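Local coordinates for ABC transporter, substrate-binding protein (Streptococcus pneumoniae, PDB 5G5Y) that captures short- and long-chain fructooligosaccharides, with a preference for tetrasaccharides and larger, and serves as the solute-binding component of the ABC transporter that imports them, at residues 89-94 / 322-327. Sequence-based numbering, arbitrary orientation.
Sequences DKYMPN and TAKWID
Asp327 OD2 accepts the backbone N-H of Asn94 through its syn lone pair, at 2.9 Å from Asn94 N and with an N-H...O angle of 157°, at the very start of helix 93-101. OD1 takes the N-H of Leu95, and the one carboxylate thereby answers two successive amides of that first turn. Asp327 CG lies anti to its backbone N (chi1 -158°), which carries the carboxylate out from helix 319-329 to the turn of Met92 and Pro93; there OD2 also lies 3.2 Å from Pro93 CD. A negative group at this helix start would be expected to be stabilised by the N-terminal amides and the helix dipole.

Asn94 returns a bond: ND2 donates to Asp327 O at 3.0 Å, nearly straight (175°), the acceptor lying in the plane of the amide whereas the donor stands well above the plane of the carbonyl. One residue of each segment thus engages both backbone and side chain of the other.

Beside this polar pairing, the Met92 side chain passes that of Asp327 heading the opposite way. Its thioether, bent at the last torsion, sets CE 3.6 Å from Ile326 CG2 and close to Ala323 O, while CG packs on Ala323 CB. Phe119 touches both Met92 and Ile326 and extends this apolar patch. Farther out, Tyr91 CB rests 4.0 Å from Ala323 CB, and its ring atom CD1 meets the aliphatic CE of Lys324, whose ammonium is paired with Glu320.

With Met92 at the N-cap position, the bonds from Asp327 amount to capping of a helix N-terminus by a side chain distant in sequence, joining the junction between helices 85-91 and 93-101 to helix 319-329, which packs against strand 310-312 of a mixed sheet in this solute-binding protein.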
ATOM      1  N   ASP A  89      17.704   0.738  22.226  1.00 18.81           N
ATOM      2  CA  ASP A  89      18.285   1.785  23.013  1.00 22.32           C
ATOM      3  C   ASP A  89      19.797   1.615  23.227  1.00 20.21           C
ATOM      4  O   ASP A  89      20.539   2.574  23.121  1.00 20.83           O
ATOM      5  CB  ASP A  89      17.577   1.824  24.378  1.00 28.39           C
ATOM      6  CG  ASP A  89      17.914   3.071  25.174  1.00 36.47           C
ATOM      7  OD1 ASP A  89      17.800   4.198  24.625  1.00 46.72           O
ATOM      8  OD2 ASP A  89      18.290   2.936  26.348  1.00 44.93           O
ATOM      9  N   LYS A  90      20.238   0.411  23.536  1.00 19.85           N
ATOM     10  CA  LYS A  90      21.646   0.176  23.895  1.00 20.66           C
ATOM     11  C   LYS A  90      22.569   0.088  22.687  1.00 19.73           C
ATOM     12  O   LYS A  90      23.724   0.508  22.750  1.00 17.37           O
ATOM     13  CB  LYS A  90      21.794  -1.140  24.657  1.00 24.39           C
ATOM     14  CG  LYS A  90      21.392  -1.110  26.106  1.00 29.93           C
ATOM     15  CD  LYS A  90      21.885  -2.393  26.777  1.00 34.56           C
ATOM     16  CE  LYS A  90      20.910  -2.935  27.796  1.00 41.79           C
ATOM     17  NZ  LYS A  90      20.991  -2.190  29.079  1.00 46.65           N
ATOM     18  N   TYR A  91      22.072  -0.484  21.594  1.00 16.45           N
ATOM     19  CA  TYR A  91      22.976  -0.941  20.513  1.00 17.45           C
ATOM     20  C   TYR A  91      22.658  -0.464  19.106  1.00 16.74           C
ATOM     21  O   TYR A  91      23.349  -0.880  18.149  1.00 15.60           O
ATOM     22  CB  TYR A  91      23.030  -2.474  20.483  1.00 17.94           C
ATOM     23  CG  TYR A  91      23.401  -3.133  21.803  1.00 19.80           C
ATOM     24  CD1 TYR A  91      24.587  -2.792  22.482  1.00 21.30           C
ATOM     25  CD2 TYR A  91      22.597  -4.118  22.353  1.00 20.82           C
ATOM     26  CE1 TYR A  91      24.920  -3.397  23.692  1.00 22.30           C
ATOM     27  CE2 TYR A  91      22.916  -4.711  23.573  1.00 22.60           C
ATOM     28  CZ  TYR A  91      24.075  -4.336  24.228  1.00 23.78           C
ATOM     29  OH  TYR A  91      24.370  -4.962  25.416  1.00 27.70           O
ATOM     30  N   MET A  92      21.598   0.337  18.939  1.00 15.40           N
ATOM     31  CA  MET A  92      21.102   0.571  17.579  1.00 15.51           C
ATOM     32  C   MET A  92      20.964   2.067  17.236  1.00 15.57           C
ATOM     33  O   MET A  92      19.848   2.560  17.041  1.00 13.63           O
ATOM     34  CB  MET A  92      19.838  -0.221  17.337  1.00 15.81           C
ATOM     35  CG  MET A  92      19.956  -1.712  17.637  1.00 14.78           C
ATOM     36  SD  MET A  92      18.417  -2.587  17.243  1.00 15.57           S
ATOM     37  CE  MET A  92      18.509  -2.605  15.434  1.00 15.86           C
ATOM     38  N   PRO A  93      22.120   2.796  17.169  1.00 15.37           N
ATOM     39  CA  PRO A  93      22.061   4.240  16.880  1.00 16.51           C
ATOM     40  C   PRO A  93      21.411   4.635  15.527  1.00 15.03           C
ATOM     41  O   PRO A  93      20.807   5.721  15.436  1.00 14.66           O
ATOM     42  CB  PRO A  93      23.541   4.687  16.923  1.00 15.86           C
ATOM     43  CG  PRO A  93      24.307   3.446  16.601  1.00 17.25           C
ATOM     44  CD  PRO A  93      23.519   2.316  17.219  1.00 15.93           C
ATOM     45  N   ASN A  94      21.562   3.822  14.474  1.00 15.48           N
ATOM     46  CA  ASN A  94      20.904   4.160  13.192  1.00 15.02           C
ATOM     47  C   ASN A  94      19.377   4.163  13.344  1.00 14.50           C
ATOM     48  O   ASN A  94      18.710   5.087  12.930  1.00 14.31           O
ATOM     49  CB  ASN A  94      21.339   3.246  12.012  1.00 15.88           C
ATOM     50  CG  ASN A  94      22.822   3.324  11.709  1.00 17.62           C
ATOM     51  OD1 ASN A  94      23.418   4.387  11.823  1.00 19.96           O
ATOM     52  ND2 ASN A  94      23.419   2.220  11.310  1.00 16.85           N
ATOM     53  N   THR A 322      23.569  -9.478  17.301  1.00 15.76           N
ATOM     54  CA  THR A 322      22.365  -9.497  16.421  1.00 15.71           C
ATOM     55  C   THR A 322      21.819  -8.077  16.242  1.00 15.14           C
ATOM     56  O   THR A 322      21.553  -7.662  15.100  1.00 16.31           O
ATOM     57  CB  THR A 322      21.296 -10.443  16.996  1.00 15.94           C
ATOM     58  OG1 THR A 322      21.810 -11.771  17.054  1.00 16.03           O
ATOM     59  CG2 THR A 322      20.026 -10.493  16.150  1.00 16.21           C
ATOM     60  N   ALA A 323      21.680  -7.329  17.342  1.00 15.24           N
ATOM     61  CA  ALA A 323      21.151  -5.959  17.290  1.00 14.95           C
ATOM     62  C   ALA A 323      22.026  -5.037  16.452  1.00 14.64           C
ATOM     63  O   ALA A 323      21.512  -4.240  15.682  1.00 13.24           O
ATOM     64  CB  ALA A 323      20.973  -5.381  18.686  1.00 16.23           C
ATOM     65  N   LYS A 324      23.348  -5.165  16.594  1.00 13.90           N
ATOM     66  CA  LYS A 324      24.281  -4.430  15.768  1.00 13.77           C
ATOM     67  C   LYS A 324      24.250  -4.789  14.295  1.00 13.22           C
ATOM     68  O   LYS A 324      24.371  -3.904  13.447  1.00 13.11           O
ATOM     69  CB  LYS A 324      25.720  -4.514  16.361  1.00 15.04           C
ATOM     70  CG  LYS A 324      25.786  -3.744  17.668  1.00 15.39           C
ATOM     71  CD  LYS A 324      27.152  -3.814  18.390  1.00 18.56           C
ATOM     72  CE  LYS A 324      27.102  -2.844  19.567  1.00 19.82           C
ATOM     73  NZ  LYS A 324      28.382  -2.907  20.334  1.00 20.59           N
ATOM     74  N   TRP A 325      24.095  -6.066  13.974  1.00 13.64           N
ATOM     75  CA  TRP A 325      23.920  -6.507  12.601  1.00 13.43           C
ATOM     76  C   TRP A 325      22.621  -5.893  12.046  1.00 12.97           C
ATOM     77  O   TRP A 325      22.615  -5.331  10.941  1.00 12.76           O
ATOM     78  CB  TRP A 325      23.860  -8.046  12.514  1.00 13.68           C
ATOM     79  CG  TRP A 325      23.885  -8.544  11.134  1.00 13.93           C
ATOM     80  CD1 TRP A 325      24.977  -8.934  10.441  1.00 14.13           C
ATOM     81  CD2 TRP A 325      22.760  -8.679  10.229  1.00 13.87           C
ATOM     82  NE1 TRP A 325      24.627  -9.312   9.170  1.00 14.11           N
ATOM     83  CE2 TRP A 325      23.276  -9.145   9.003  1.00 14.54           C
ATOM     84  CE3 TRP A 325      21.389  -8.411  10.325  1.00 13.50           C
ATOM     85  CZ2 TRP A 325      22.464  -9.391   7.886  1.00 13.66           C
ATOM     86  CZ3 TRP A 325      20.579  -8.635   9.209  1.00 13.51           C
ATOM     87  CH2 TRP A 325      21.114  -9.146   8.014  1.00 13.25           C
ATOM     88  N   ILE A 326      21.555  -5.957  12.816  1.00 12.63           N
ATOM     89  CA  ILE A 326      20.260  -5.371  12.357  1.00 13.11           C
ATOM     90  C   ILE A 326      20.429  -3.856  12.189  1.00 13.34           C
ATOM     91  O   ILE A 326      19.982  -3.255  11.170  1.00 13.08           O
ATOM     92  CB  ILE A 326      19.096  -5.690  13.307  1.00 13.37           C
ATOM     93  CG1 ILE A 326      18.824  -7.187  13.317  1.00 13.43           C
ATOM     94  CG2 ILE A 326      17.796  -4.964  12.862  1.00 13.69           C
ATOM     95  CD1 ILE A 326      17.968  -7.683  14.459  1.00 14.46           C
ATOM     96  N   ASP A 327      21.100  -3.208  13.139  1.00 13.16           N
ATOM     97  CA  ASP A 327      21.293  -1.759  12.991  1.00 12.73           C
ATOM     98  C   ASP A 327      22.070  -1.311  11.726  1.00 13.38           C
ATOM     99  O   ASP A 327      21.747  -0.247  11.154  1.00 12.88           O
ATOM    100  CB  ASP A 327      21.856  -1.124  14.241  1.00 14.59           C
ATOM    101  CG  ASP A 327      21.560   0.347  14.300  1.00 14.44           C
ATOM    102  OD1 ASP A 327      20.355   0.718  14.186  1.00 14.44           O
ATOM    103  OD2 ASP A 327      22.535   1.120  14.393  1.00 13.47           O
TER